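Local coordinates for putative polyphosphate kinase 2 (Pseudomonas aeruginosa PAO1, PDB 3CZP), which transfers phosphate from inorganic polyphosphate to AMP, making ADP in a magnesium-dependent reaction, and converts GMP to GDP less efficiently, at residues 267-272 with 469-474; 284-289 with 486-491; 309-314 with 411-416; 373-378 with 450-455. All coordinates share one frame; numbering follows the deposited sequence.

Interaction 1 of 4, residues 267-272 with 469-474; sequences LGQYLD and LVEAND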
loop_
_atom_site.group_PDB
_atom_site.type_symbol
_atom_site.label_atom_id
_atom_site.label_comp_id
_atom_site.label_asym_id
_atom_site.label_seq_id
_atom_site.Cartn_x
_atom_site.Cartn_y
_atom_site.Cartn_z
ATOM N N LEU A 267 39.099 -16.013 6.627
ATOM C CA LEU A 267 38.861 -14.586 6.755
ATOM C C LEU A 267 40.146 -13.780 6.594
ATOM O O LEU A 267 40.132 -12.559 6.760
ATOM C CB LEU A 267 38.243 -14.285 8.115
ATOM C CG LEU A 267 36.905 -14.906 8.489
ATOM C CD1 LEU A 267 36.496 -14.374 9.832
ATOM C CD2 LEU A 267 35.842 -14.605 7.444
ATOM N N GLY A 268 41.250 -14.473 6.286
ATOM C CA GLY A 268 42.544 -13.856 5.971
ATOM C C GLY A 268 42.647 -13.373 4.526
ATOM O O GLY A 268 43.642 -12.786 4.161
ATOM N N GLN A 269 41.618 -13.577 3.707
ATOM C CA GLN A 269 41.700 -13.175 2.285
ATOM C C GLN A 269 41.513 -11.673 2.039
ATOM O O GLN A 269 40.785 -11.006 2.777
ATOM C CB GLN A 269 40.666 -13.923 1.468
ATOM C CG GLN A 269 40.841 -15.423 1.458
ATOM C CD GLN A 269 39.645 -16.083 0.853
ATOM O OE1 GLN A 269 39.635 -16.391 -0.334
ATOM N NE2 GLN A 269 38.601 -16.251 1.649
ATOM N N TYR A 270 42.160 -11.174 0.979
ATOM C CA TYR A 270 42.119 -9.752 0.618
ATOM C C TYR A 270 42.482 -9.437 -0.852
ATOM O O TYR A 270 42.900 -10.299 -1.604
ATOM C CB TYR A 270 43.042 -8.950 1.541
ATOM C CG TYR A 270 44.514 -9.222 1.357
ATOM C CD1 TYR A 270 45.310 -8.371 0.592
ATOM C CD2 TYR A 270 45.105 -10.342 1.932
ATOM C CE1 TYR A 270 46.664 -8.615 0.418
ATOM C CE2 TYR A 270 46.472 -10.607 1.752
ATOM C CZ TYR A 270 47.241 -9.728 1.007
ATOM O OH TYR A 270 48.567 -9.975 0.828
ATOM N N LEU A 271 42.266 -8.178 -1.228
ATOM C CA LEU A 271 42.594 -7.655 -2.539
ATOM C C LEU A 271 43.475 -6.417 -2.385
ATOM O O LEU A 271 43.166 -5.499 -1.595
ATOM C CB LEU A 271 41.318 -7.293 -3.321
ATOM C CG LEU A 271 40.631 -8.379 -4.149
ATOM C CD1 LEU A 271 39.371 -7.833 -4.882
ATOM C CD2 LEU A 271 41.648 -9.004 -5.137
ATOM N N ASP A 272 44.582 -6.414 -3.125
ATOM C CA ASP A 272 45.436 -5.241 -3.268
ATOM C C ASP A 272 44.714 -4.069 -3.919
ATOM O O ASP A 272 43.814 -4.273 -4.745
ATOM C CB ASP A 272 46.676 -5.580 -4.117
ATOM C CG ASP A 272 47.687 -6.356 -3.347
ATOM O OD1 ASP A 272 47.661 -6.266 -2.092
ATOM O OD2 ASP A 272 48.531 -7.027 -3.991
ATOM N N LEU A 469 28.563 -16.876 1.701
ATOM C CA LEU A 469 29.275 -16.364 2.826
ATOM C C LEU A 469 30.417 -15.476 2.287
ATOM O O LEU A 469 31.297 -15.950 1.559
ATOM C CB LEU A 469 29.785 -17.531 3.725
ATOM C CG LEU A 469 28.745 -18.594 4.126
ATOM C CD1 LEU A 469 29.384 -19.835 4.749
ATOM C CD2 LEU A 469 27.603 -18.031 5.025
ATOM N N VAL A 470 30.386 -14.192 2.642
ATOM C CA VAL A 470 31.393 -13.247 2.185
ATOM C C VAL A 470 32.422 -13.025 3.301
ATOM O O VAL A 470 32.076 -12.637 4.391
ATOM C CB VAL A 470 30.737 -11.922 1.730
ATOM C CG1 VAL A 470 31.803 -10.961 1.164
ATOM C CG2 VAL A 470 29.615 -12.191 0.698
ATOM N N GLU A 471 33.668 -13.349 3.032
ATOM C CA GLU A 471 34.791 -13.110 3.972
ATOM C C GLU A 471 35.028 -11.605 3.932
ATOM O O GLU A 471 35.509 -11.075 2.930
ATOM C CB GLU A 471 36.052 -13.852 3.523
ATOM C CG GLU A 471 35.969 -15.381 3.484
ATOM C CD GLU A 471 35.284 -15.939 2.229
ATOM O OE1 GLU A 471 34.727 -15.179 1.405
ATOM O OE2 GLU A 471 35.295 -17.164 2.098
ATOM N N ALA A 472 34.629 -10.905 4.987
ATOM C CA ALA A 472 34.424 -9.446 4.905
ATOM C C ALA A 472 35.394 -8.601 5.714
ATOM O O ALA A 472 35.308 -7.375 5.705
ATOM C CB ALA A 472 32.964 -9.119 5.277
ATOM N N ASN A 473 36.385 -9.232 6.347
ATOM C CA ASN A 473 37.418 -8.499 7.068
ATOM C C ASN A 473 38.137 -7.443 6.195
ATOM O O ASN A 473 38.588 -6.434 6.719
ATOM C CB ASN A 473 38.498 -9.450 7.632
ATOM C CG ASN A 473 38.124 -10.079 8.969
ATOM O OD1 ASN A 473 37.010 -9.935 9.430
ATOM N ND2 ASN A 473 39.093 -10.811 9.593
ATOM N N ASP A 474 38.304 -7.760 4.903
ATOM C CA ASP A 474 38.874 -6.872 3.896
ATOM C C ASP A 474 37.738 -6.397 3.026
ATOM O O ASP A 474 37.148 -7.179 2.268
ATOM C CB ASP A 474 39.923 -7.593 3.013
ATOM C CG ASP A 474 40.544 -6.661 1.970
ATOM O OD1 ASP A 474 41.095 -5.623 2.362
ATOM O OD2 ASP A 474 40.462 -6.929 0.754
#
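In the second PPK2 domain, the edge strand 467-471 of the parallel sheet runs out into a turn that leads to helix 475-496, and the loop 267-272, on its way into helix 273-292, lies along that turn. Asp474, the N-cap residue of helix 475-496, ties the two together. Its CG stands anti to the backbone N (chi1 -179°), which carries the carboxylate across to the loop, where Leu271 N donates to Asp474 OD2 at 3.0 Å with an N-H...O angle of 156°. The N-H arrives from above the carboxylate plane. The same oxygen also accepts from Phe477 N in the first turn of the helix, so one carboxylate oxygen caps the helix and holds the loop. Tyr270 CB lies 3.4 Å from Asp474 OD2, while its ring leads away. Further back, Gln269 reaches out with an extended chain until NE2 sits 3.3 Å from Glu471 CG, the amide nearly perpendicular to the carboxylate; this NE2 is bonded to Asp266 O, and Glu471 OE1 pairs with Lys481. Leu267 crosses Glu471 obliquely, its CD2 3.9 Å from Glu471 CA. Asn473 turns its CB toward Leu267 O, at 3.6 Å, while its ND2 bonds Asp414. Helix 475-496 flanks the contact through Phe477 and Val480, and strand 404-412 hydrogen-bonds to Val470 within strand 467-471 and to Ala472 just past its end.

Interaction 2 of 4, residues 284-289 with 486-491; sequences QARLAG and INDAIE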
loop_
_atom_site.group_PDB
_atom_site.type_symbol
_atom_site.label_atom_id
_atom_site.label_comp_id
_atom_site.label_asym_id
_atom_site.label_seq_id
_atom_site.Cartn_x
_atom_site.Cartn_y
_atom_site.Cartn_z
ATOM N N GLN A 284 31.456 -4.055 -12.036
ATOM C CA GLN A 284 30.452 -3.010 -12.196
ATOM C C GLN A 284 29.975 -2.899 -13.667
ATOM O O GLN A 284 28.753 -2.862 -13.914
ATOM C CB GLN A 284 30.981 -1.690 -11.656
ATOM C CG GLN A 284 31.121 -1.689 -10.123
ATOM C CD GLN A 284 31.735 -0.416 -9.593
ATOM O OE1 GLN A 284 32.575 0.200 -10.257
ATOM N NE2 GLN A 284 31.307 0.001 -8.388
ATOM N N ALA A 285 30.907 -2.914 -14.626
ATOM C CA ALA A 285 30.567 -2.928 -16.075
ATOM C C ALA A 285 29.773 -4.174 -16.474
ATOM O O ALA A 285 28.842 -4.117 -17.319
ATOM C CB ALA A 285 31.862 -2.820 -16.926
ATOM N N ARG A 286 30.151 -5.311 -15.880
ATOM C CA ARG A 286 29.524 -6.601 -16.189
ATOM C C ARG A 286 28.093 -6.548 -15.681
ATOM O O ARG A 286 27.173 -6.900 -16.405
ATOM C CB ARG A 286 30.299 -7.742 -15.516
ATOM C CG ARG A 286 29.860 -9.140 -15.904
ATOM C CD ARG A 286 30.731 -10.140 -15.209
ATOM N NE ARG A 286 30.145 -11.477 -15.150
ATOM C CZ ARG A 286 30.436 -12.370 -14.208
ATOM N NH1 ARG A 286 31.268 -12.070 -13.216
ATOM N NH2 ARG A 286 29.871 -13.563 -14.226
ATOM N N LEU A 287 27.905 -6.053 -14.458
ATOM C CA LEU A 287 26.545 -5.899 -13.899
ATOM C C LEU A 287 25.710 -4.946 -14.739
ATOM O O LEU A 287 24.592 -5.273 -15.060
ATOM C CB LEU A 287 26.539 -5.422 -12.439
ATOM C CG LEU A 287 25.122 -5.170 -11.842
ATOM C CD1 LEU A 287 24.325 -6.461 -11.817
ATOM C CD2 LEU A 287 25.189 -4.592 -10.474
ATOM N N ALA A 288 26.246 -3.786 -15.110
ATOM C CA ALA A 288 25.487 -2.838 -15.908
ATOM C C ALA A 288 25.024 -3.512 -17.214
ATOM O O ALA A 288 23.896 -3.315 -17.686
ATOM C CB ALA A 288 26.338 -1.635 -16.207
ATOM N N GLY A 289 25.894 -4.322 -17.804
ATOM C CA GLY A 289 25.572 -4.910 -19.102
ATOM C C GLY A 289 24.543 -6.003 -18.969
ATOM O O GLY A 289 23.681 -6.162 -19.826
ATOM N N ILE A 486 26.470 -11.645 -7.722
ATOM C CA ILE A 486 25.308 -11.129 -8.413
ATOM C C ILE A 486 25.406 -11.442 -9.904
ATOM O O ILE A 486 24.511 -12.046 -10.456
ATOM C CB ILE A 486 25.098 -9.625 -8.149
ATOM C CG1 ILE A 486 24.691 -9.415 -6.675
ATOM C CG2 ILE A 486 24.002 -9.025 -9.021
ATOM C CD1 ILE A 486 24.731 -7.968 -6.297
ATOM N N ASN A 487 26.513 -11.049 -10.525
ATOM C CA ASN A 487 26.758 -11.262 -11.931
ATOM C C ASN A 487 26.740 -12.734 -12.321
ATOM O O ASN A 487 26.145 -13.083 -13.342
ATOM C CB ASN A 487 28.134 -10.664 -12.331
ATOM C CG ASN A 487 28.177 -9.110 -12.253
ATOM O OD1 ASN A 487 27.143 -8.449 -12.296
ATOM N ND2 ASN A 487 29.390 -8.540 -12.168
ATOM N N ASP A 488 27.424 -13.591 -11.542
ATOM C CA ASP A 488 27.371 -15.064 -11.806
ATOM C C ASP A 488 25.897 -15.561 -11.775
ATOM O O ASP A 488 25.499 -16.395 -12.589
ATOM C CB ASP A 488 28.156 -15.882 -10.760
ATOM C CG ASP A 488 29.645 -15.712 -10.855
ATOM O OD1 ASP A 488 30.145 -15.160 -11.863
ATOM O OD2 ASP A 488 30.328 -16.160 -9.891
ATOM N N ALA A 489 25.111 -15.065 -10.813
ATOM C CA ALA A 489 23.706 -15.489 -10.661
ATOM C C ALA A 489 22.804 -15.074 -11.847
ATOM O O ALA A 489 21.987 -15.855 -12.314
ATOM C CB ALA A 489 23.110 -15.018 -9.309
ATOM N N ILE A 490 22.957 -13.852 -12.336
ATOM C CA ILE A 490 22.227 -13.388 -13.547
ATOM C C ILE A 490 22.655 -14.182 -14.792
ATOM O O ILE A 490 21.815 -14.670 -15.530
ATOM C CB ILE A 490 22.437 -11.882 -13.821
ATOM C CG1 ILE A 490 21.933 -11.013 -12.650
ATOM C CG2 ILE A 490 21.727 -11.471 -15.100
ATOM C CD1 ILE A 490 22.370 -9.508 -12.720
ATOM N N GLU A 491 23.956 -14.324 -15.044
ATOM C CA GLU A 491 24.387 -15.147 -16.172
ATOM C C GLU A 491 23.811 -16.575 -16.119
ATOM O O GLU A 491 23.400 -17.120 -17.143
ATOM C CB GLU A 491 25.919 -15.177 -16.249
ATOM C CG GLU A 491 26.531 -13.786 -16.578
ATOM C CD GLU A 491 28.031 -13.845 -16.846
ATOM O OE1 GLU A 491 28.587 -14.977 -16.843
ATOM O OE2 GLU A 491 28.636 -12.759 -17.060
HETATM O O HOH W 1 32.910 -15.035 -12.507
#
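Arg286 stretches from helix 273-292 across to helix 475-496 with CG anti to the backbone N (chi1 -172°) and the chain extended as far as NE, so that its guanidinium lies on the side chain of Asn487. Asn487 CB sits over the centre of one face, 3.4 Å from Arg286 CZ, while two carboxylates stand at the edge. Arg286 NE donates to Glu491 OE2 at 2.8 Å, close to the guanidinium plane but entering from above the carboxylate plane. Arg286 NH2 donates to the anti lone pair of Asp488 OD1 at 2.9 Å, with an N-H...O angle of 162°. A water donates to Asp488 OD1 and accepts only weakly from Arg286 NH1, which has a firmer partner in Glu283. Asn487 is itself anchored by Glu283, through ND2, and its OD1 comes up against Leu287 of the other helix, 3.1 Å from Leu287 CB. On the inner side, Leu287 CD1 meets Ile490 CD1 at 3.7 Å, crossing it at about a right angle, and touches Ile486 CG2 at 3.8 Å. The segment axes approach to 9.8 Å and run 32° apart in the same general direction. One arginine thus faces three acidic groups, Asp488, Glu491 and Glu283, whose ionised state its charge should favour, and its salt-bridge network borders the apolar contacts by which helices 273-292 and 475-496 of the second PPK2 domain pack together.

Interaction 3 of 4, residues 309-314 with 411-416; sequences DAAGKG and LAIDKQ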
loop_
_atom_site.group_PDB
_atom_site.type_symbol
_atom_site.label_atom_id
_atom_site.label_comp_id
_atom_site.label_asym_id
_atom_site.label_seq_id
_atom_site.Cartn_x
_atom_site.Cartn_y
_atom_site.Cartn_z
ATOM N N ASP A 309 27.487 -6.786 12.836
ATOM C CA ASP A 309 27.535 -5.343 12.933
ATOM C C ASP A 309 28.907 -4.865 12.481
ATOM O O ASP A 309 29.929 -5.522 12.727
ATOM C CB ASP A 309 27.243 -4.894 14.352
ATOM C CG ASP A 309 25.790 -5.066 14.741
ATOM O OD1 ASP A 309 24.884 -5.046 13.883
ATOM O OD2 ASP A 309 25.526 -5.189 15.951
ATOM N N ALA A 310 28.925 -3.745 11.758
ATOM C CA ALA A 310 30.163 -3.193 11.199
ATOM C C ALA A 310 30.805 -4.073 10.126
ATOM O O ALA A 310 31.936 -3.828 9.746
ATOM C CB ALA A 310 31.182 -2.885 12.340
ATOM N N ALA A 311 30.091 -5.074 9.623
ATOM C CA ALA A 311 30.642 -6.000 8.610
ATOM C C ALA A 311 30.844 -5.303 7.274
ATOM O O ALA A 311 31.609 -5.758 6.430
ATOM C CB ALA A 311 29.750 -7.265 8.434
ATOM N N GLY A 312 30.161 -4.179 7.107
ATOM C CA GLY A 312 30.314 -3.340 5.920
ATOM C C GLY A 312 29.259 -3.638 4.849
ATOM O O GLY A 312 29.573 -3.676 3.671
ATOM N N LYS A 313 28.003 -3.812 5.250
ATOM C CA LYS A 313 26.886 -4.022 4.288
ATOM C C LYS A 313 26.591 -2.783 3.427
ATOM O O LYS A 313 26.369 -2.897 2.222
ATOM C CB LYS A 313 25.581 -4.456 4.997
ATOM C CG LYS A 313 25.520 -5.916 5.430
ATOM C CD LYS A 313 24.244 -6.168 6.261
ATOM C CE LYS A 313 24.397 -5.716 7.759
ATOM N NZ LYS A 313 23.044 -5.789 8.442
ATOM N N GLY A 314 26.565 -1.624 4.066
ATOM C CA GLY A 314 26.321 -0.360 3.394
ATOM C C GLY A 314 27.324 -0.102 2.292
ATOM O O GLY A 314 26.982 0.316 1.193
ATOM N N LEU A 411 27.781 -11.371 5.330
ATOM C CA LEU A 411 29.106 -10.775 5.429
ATOM C C LEU A 411 29.691 -11.116 6.794
ATOM O O LEU A 411 29.194 -10.679 7.839
ATOM C CB LEU A 411 29.096 -9.253 5.197
ATOM C CG LEU A 411 29.268 -8.804 3.735
ATOM C CD1 LEU A 411 28.212 -9.368 2.821
ATOM C CD2 LEU A 411 29.269 -7.240 3.698
ATOM N N ALA A 412 30.779 -11.878 6.762
ATOM C CA ALA A 412 31.391 -12.401 7.978
ATOM C C ALA A 412 32.665 -11.616 8.310
ATOM O O ALA A 412 33.515 -11.412 7.449
ATOM C CB ALA A 412 31.675 -13.900 7.816
ATOM N N ILE A 413 32.775 -11.168 9.565
ATOM C CA ILE A 413 34.007 -10.587 10.074
ATOM C C ILE A 413 34.299 -11.243 11.421
ATOM O O ILE A 413 33.386 -11.854 12.019
ATOM C CB ILE A 413 33.983 -9.019 10.240
ATOM C CG1 ILE A 413 32.970 -8.553 11.270
ATOM C CG2 ILE A 413 33.802 -8.268 8.895
ATOM C CD1 ILE A 413 32.819 -6.977 11.326
ATOM N N ASP A 414 35.545 -11.134 11.908
ATOM C CA ASP A 414 35.853 -11.666 13.243
ATOM C C ASP A 414 35.661 -10.598 14.318
ATOM O O ASP A 414 35.382 -9.423 13.996
ATOM C CB ASP A 414 37.212 -12.368 13.306
ATOM C CG ASP A 414 38.369 -11.473 12.909
ATOM O OD1 ASP A 414 38.304 -10.273 13.235
ATOM O OD2 ASP A 414 39.340 -11.987 12.277
ATOM N N LYS A 415 35.737 -11.022 15.582
ATOM C CA LYS A 415 35.419 -10.141 16.728
ATOM C C LYS A 415 36.411 -8.996 16.810
ATOM O O LYS A 415 36.068 -7.875 17.188
ATOM C CB LYS A 415 35.505 -10.910 18.066
ATOM C CG LYS A 415 34.593 -12.114 18.237
ATOM C CD LYS A 415 34.827 -12.762 19.619
ATOM C CE LYS A 415 34.442 -14.240 19.690
ATOM N NZ LYS A 415 34.862 -14.813 21.039
ATOM N N GLN A 416 37.651 -9.337 16.471
ATOM C CA GLN A 416 38.795 -8.452 16.515
ATOM C C GLN A 416 38.651 -7.347 15.474
ATOM O O GLN A 416 38.885 -6.184 15.774
ATOM C CB GLN A 416 40.105 -9.253 16.282
ATOM C CG GLN A 416 40.574 -10.240 17.450
ATOM C CD GLN A 416 39.902 -11.637 17.396
ATOM O OE1 GLN A 416 38.993 -11.874 16.605
ATOM N NE2 GLN A 416 40.361 -12.546 18.228
#
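Residues 309-314 belong to the P-loop that follows strand 300-307 in this P-loop kinase fold, and they pack against the end of strand 404-412, its neighbour in the parallel sheet, and the residue just past it. At Asp309 the backbone does the touching: Asp309 O lies 3.5 Å from Ile413 CD1, while Asp309 CB is directed away from residues 411-416. Ala310 follows with positive phi, and its carbonyl oxygen comes within 3.6 Å of the same methyl; Arg421 of helix 415-427 also binds Ala310 O. Ala311 is buried and faces the strand, its CB 3.9 Å from Leu411 CB and, farther off, 4.2 Å from Ile413 CG2. Gly312, the N-cap of helix 313-321, adopts phi 95°, where a CB would jam against the preceding carbonyl. Its amide and that of Lys313 both donate to one oxygen of a bound glycerol, probably from crystallisation, consistent with an anion-binding loop. Lys313 runs its end away from Leu411, toward Asp364, with which it makes a weak, long ion pair. Across the contact, Ile413 holds CG1 in the crowded position between backbone N and carbonyl carbon (chi1 64°), which puts its CD1 under the turn, 3.6 Å from Ala311 CA.

Interaction 4 of 4, residues 373-378 with 450-455; sequences VERIEG and VDAVGD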
loop_
_atom_site.group_PDB
_atom_site.type_symbol
_atom_site.label_atom_id
_atom_site.label_comp_id
_atom_site.label_asym_id
_atom_site.label_seq_id
_atom_site.Cartn_x
_atom_site.Cartn_y
_atom_site.Cartn_z
ATOM N N VAL A 373 18.166 -11.949 14.669
ATOM C CA VAL A 373 17.850 -11.106 15.853
ATOM C C VAL A 373 16.591 -11.459 16.687
ATOM O O VAL A 373 16.615 -11.334 17.900
ATOM C CB VAL A 373 17.832 -9.586 15.481
ATOM C CG1 VAL A 373 16.770 -9.263 14.393
ATOM C CG2 VAL A 373 17.671 -8.725 16.737
ATOM N N GLU A 374 15.490 -11.886 16.064
ATOM C CA GLU A 374 14.304 -12.253 16.832
ATOM C C GLU A 374 14.544 -13.491 17.692
ATOM O O GLU A 374 14.099 -13.534 18.822
ATOM C CB GLU A 374 13.097 -12.497 15.925
ATOM C CG GLU A 374 12.653 -11.262 15.154
ATOM C CD GLU A 374 11.306 -11.421 14.407
ATOM O OE1 GLU A 374 10.607 -12.441 14.516
ATOM O OE2 GLU A 374 10.949 -10.473 13.708
ATOM N N ARG A 375 15.195 -14.502 17.117
ATOM C CA ARG A 375 15.536 -15.730 17.807
ATOM C C ARG A 375 16.362 -15.417 19.048
ATOM O O ARG A 375 16.027 -15.804 20.172
ATOM C CB ARG A 375 16.347 -16.642 16.861
ATOM C CG ARG A 375 17.072 -17.787 17.570
ATOM C CD ARG A 375 17.676 -18.799 16.542
ATOM N NE ARG A 375 18.775 -19.610 17.124
ATOM C CZ ARG A 375 19.262 -20.740 16.586
ATOM N NH1 ARG A 375 18.742 -21.250 15.477
ATOM N NH2 ARG A 375 20.255 -21.397 17.178
ATOM N N ILE A 376 17.426 -14.671 18.821
ATOM C CA ILE A 376 18.372 -14.256 19.853
ATOM C C ILE A 376 17.805 -13.348 20.927
ATOM O O ILE A 376 18.075 -13.572 22.088
ATOM C CB ILE A 376 19.630 -13.636 19.207
ATOM C CG1 ILE A 376 20.425 -14.771 18.572
ATOM C CG2 ILE A 376 20.545 -12.885 20.269
ATOM C CD1 ILE A 376 21.415 -14.330 17.603
ATOM N N GLU A 377 17.036 -12.334 20.576
ATOM C CA GLU A 377 16.471 -11.443 21.609
ATOM C C GLU A 377 15.130 -11.942 22.177
ATOM O O GLU A 377 14.661 -11.420 23.197
ATOM C CB GLU A 377 16.287 -10.015 21.074
ATOM C CG GLU A 377 17.554 -9.348 20.609
ATOM C CD GLU A 377 18.638 -9.307 21.660
ATOM O OE1 GLU A 377 18.306 -9.230 22.869
ATOM O OE2 GLU A 377 19.835 -9.375 21.269
ATOM N N GLY A 378 14.528 -12.921 21.496
ATOM C CA GLY A 378 13.227 -13.463 21.861
ATOM C C GLY A 378 12.097 -12.546 21.459
ATOM O O GLY A 378 11.154 -12.351 22.212
ATOM N N VAL A 450 26.653 -17.005 15.783
ATOM C CA VAL A 450 27.372 -18.058 15.060
ATOM C C VAL A 450 26.460 -19.283 14.941
ATOM O O VAL A 450 26.228 -19.811 13.828
ATOM C CB VAL A 450 28.734 -18.426 15.734
ATOM C CG1 VAL A 450 29.425 -19.554 14.973
ATOM C CG2 VAL A 450 29.664 -17.214 15.791
ATOM N N ASP A 451 25.872 -19.681 16.071
ATOM C CA ASP A 451 24.959 -20.830 16.077
ATOM C C ASP A 451 23.772 -20.587 15.163
ATOM O O ASP A 451 23.381 -21.472 14.417
ATOM C CB ASP A 451 24.436 -21.142 17.475
ATOM C CG ASP A 451 25.462 -21.790 18.337
ATOM O OD1 ASP A 451 26.444 -22.386 17.820
ATOM O OD2 ASP A 451 25.281 -21.692 19.563
ATOM N N ALA A 452 23.226 -19.383 15.219
ATOM C CA ALA A 452 22.064 -19.003 14.411
ATOM C C ALA A 452 22.328 -18.850 12.903
ATOM O O ALA A 452 21.491 -19.236 12.042
ATOM C CB ALA A 452 21.449 -17.709 15.002
ATOM N N VAL A 453 23.470 -18.268 12.561
ATOM C CA VAL A 453 23.883 -18.164 11.138
ATOM C C VAL A 453 24.145 -19.558 10.582
ATOM O O VAL A 453 23.701 -19.881 9.484
ATOM C CB VAL A 453 25.119 -17.228 10.955
ATOM C CG1 VAL A 453 25.646 -17.214 9.507
ATOM C CG2 VAL A 453 24.713 -15.833 11.395
ATOM N N GLY A 454 24.789 -20.406 11.369
ATOM C CA GLY A 454 24.982 -21.795 11.000
ATOM C C GLY A 454 23.714 -22.547 10.672
ATOM O O GLY A 454 23.642 -23.243 9.663
ATOM N N ASP A 455 22.710 -22.428 11.535
ATOM C CA ASP A 455 21.428 -23.070 11.313
ATOM C C ASP A 455 20.719 -22.533 10.119
ATOM O O ASP A 455 20.129 -23.304 9.353
ATOM C CB ASP A 455 20.516 -22.910 12.522
ATOM C CG ASP A 455 21.016 -23.652 13.703
ATOM O OD1 ASP A 455 21.883 -24.547 13.530
ATOM O OD2 ASP A 455 20.529 -23.380 14.812
#
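Asp455 OD2 is gripped by two hydrogen bonds, both from the end of a single arginine. Arg375 NH1 donates to it at 2.9 Å, using the anti lone pair, and Arg375 NH2 adds a second bond at 3.1 Å, which meets Asp455 OD2 from above the carboxylate plane and is more bent than the first. Both bonds keep close to the guanidinium plane, although the carboxylate itself is turned 41° from it. Arg375 gets there fully stretched, with CG anti to the backbone N (chi1 165°). Its guanidinium then lies over helix 446-460, with Ala452 CA above the centre of one face and Ala452 CB 3.9 Å from Arg375 NE. Ile376 adds a looser apolar touch, CD1 to Ala452 CB at 4.3 Å. The segments of helices 370-377 and 446-460 cross at 139°, their axes 10.4 Å apart at the closest, so the long arginine does most of the bridging. Trp385 makes a cation-pi contact with Arg375, and Asn258 bonds Asp455 OD1, so both charged groups have further partners. An end-on pair converging on one oxygen concentrates the attraction there and should favour the ionised carboxylate, joining two helices at the surface of the second PPK2 domain.

Overall arrangement
All four contacts lie in the second PPK2 domain; the N-terminal one is thought to be catalytically inactive. Interactions 1 and 3 touch, with centres 10 Å apart: strands 404-412 and 467-471 are neighbours in the sheet, joined at and just past their ends by Ala412 N to Val470 O (2.8 Å) and Ala472 N to Ala412 O (2.7 Å). Interaction 3 includes the P-loop, whose amides hold a glycerol, so it probably marks the phosphate-binding region. Interaction 2 lies farther along the helices that start at interaction 1, its centre 21 Å away. Interaction 4 clasps two helices, its centre 16 Å from interaction 3 and about 32 Å from interaction 2, the widest separation of the set.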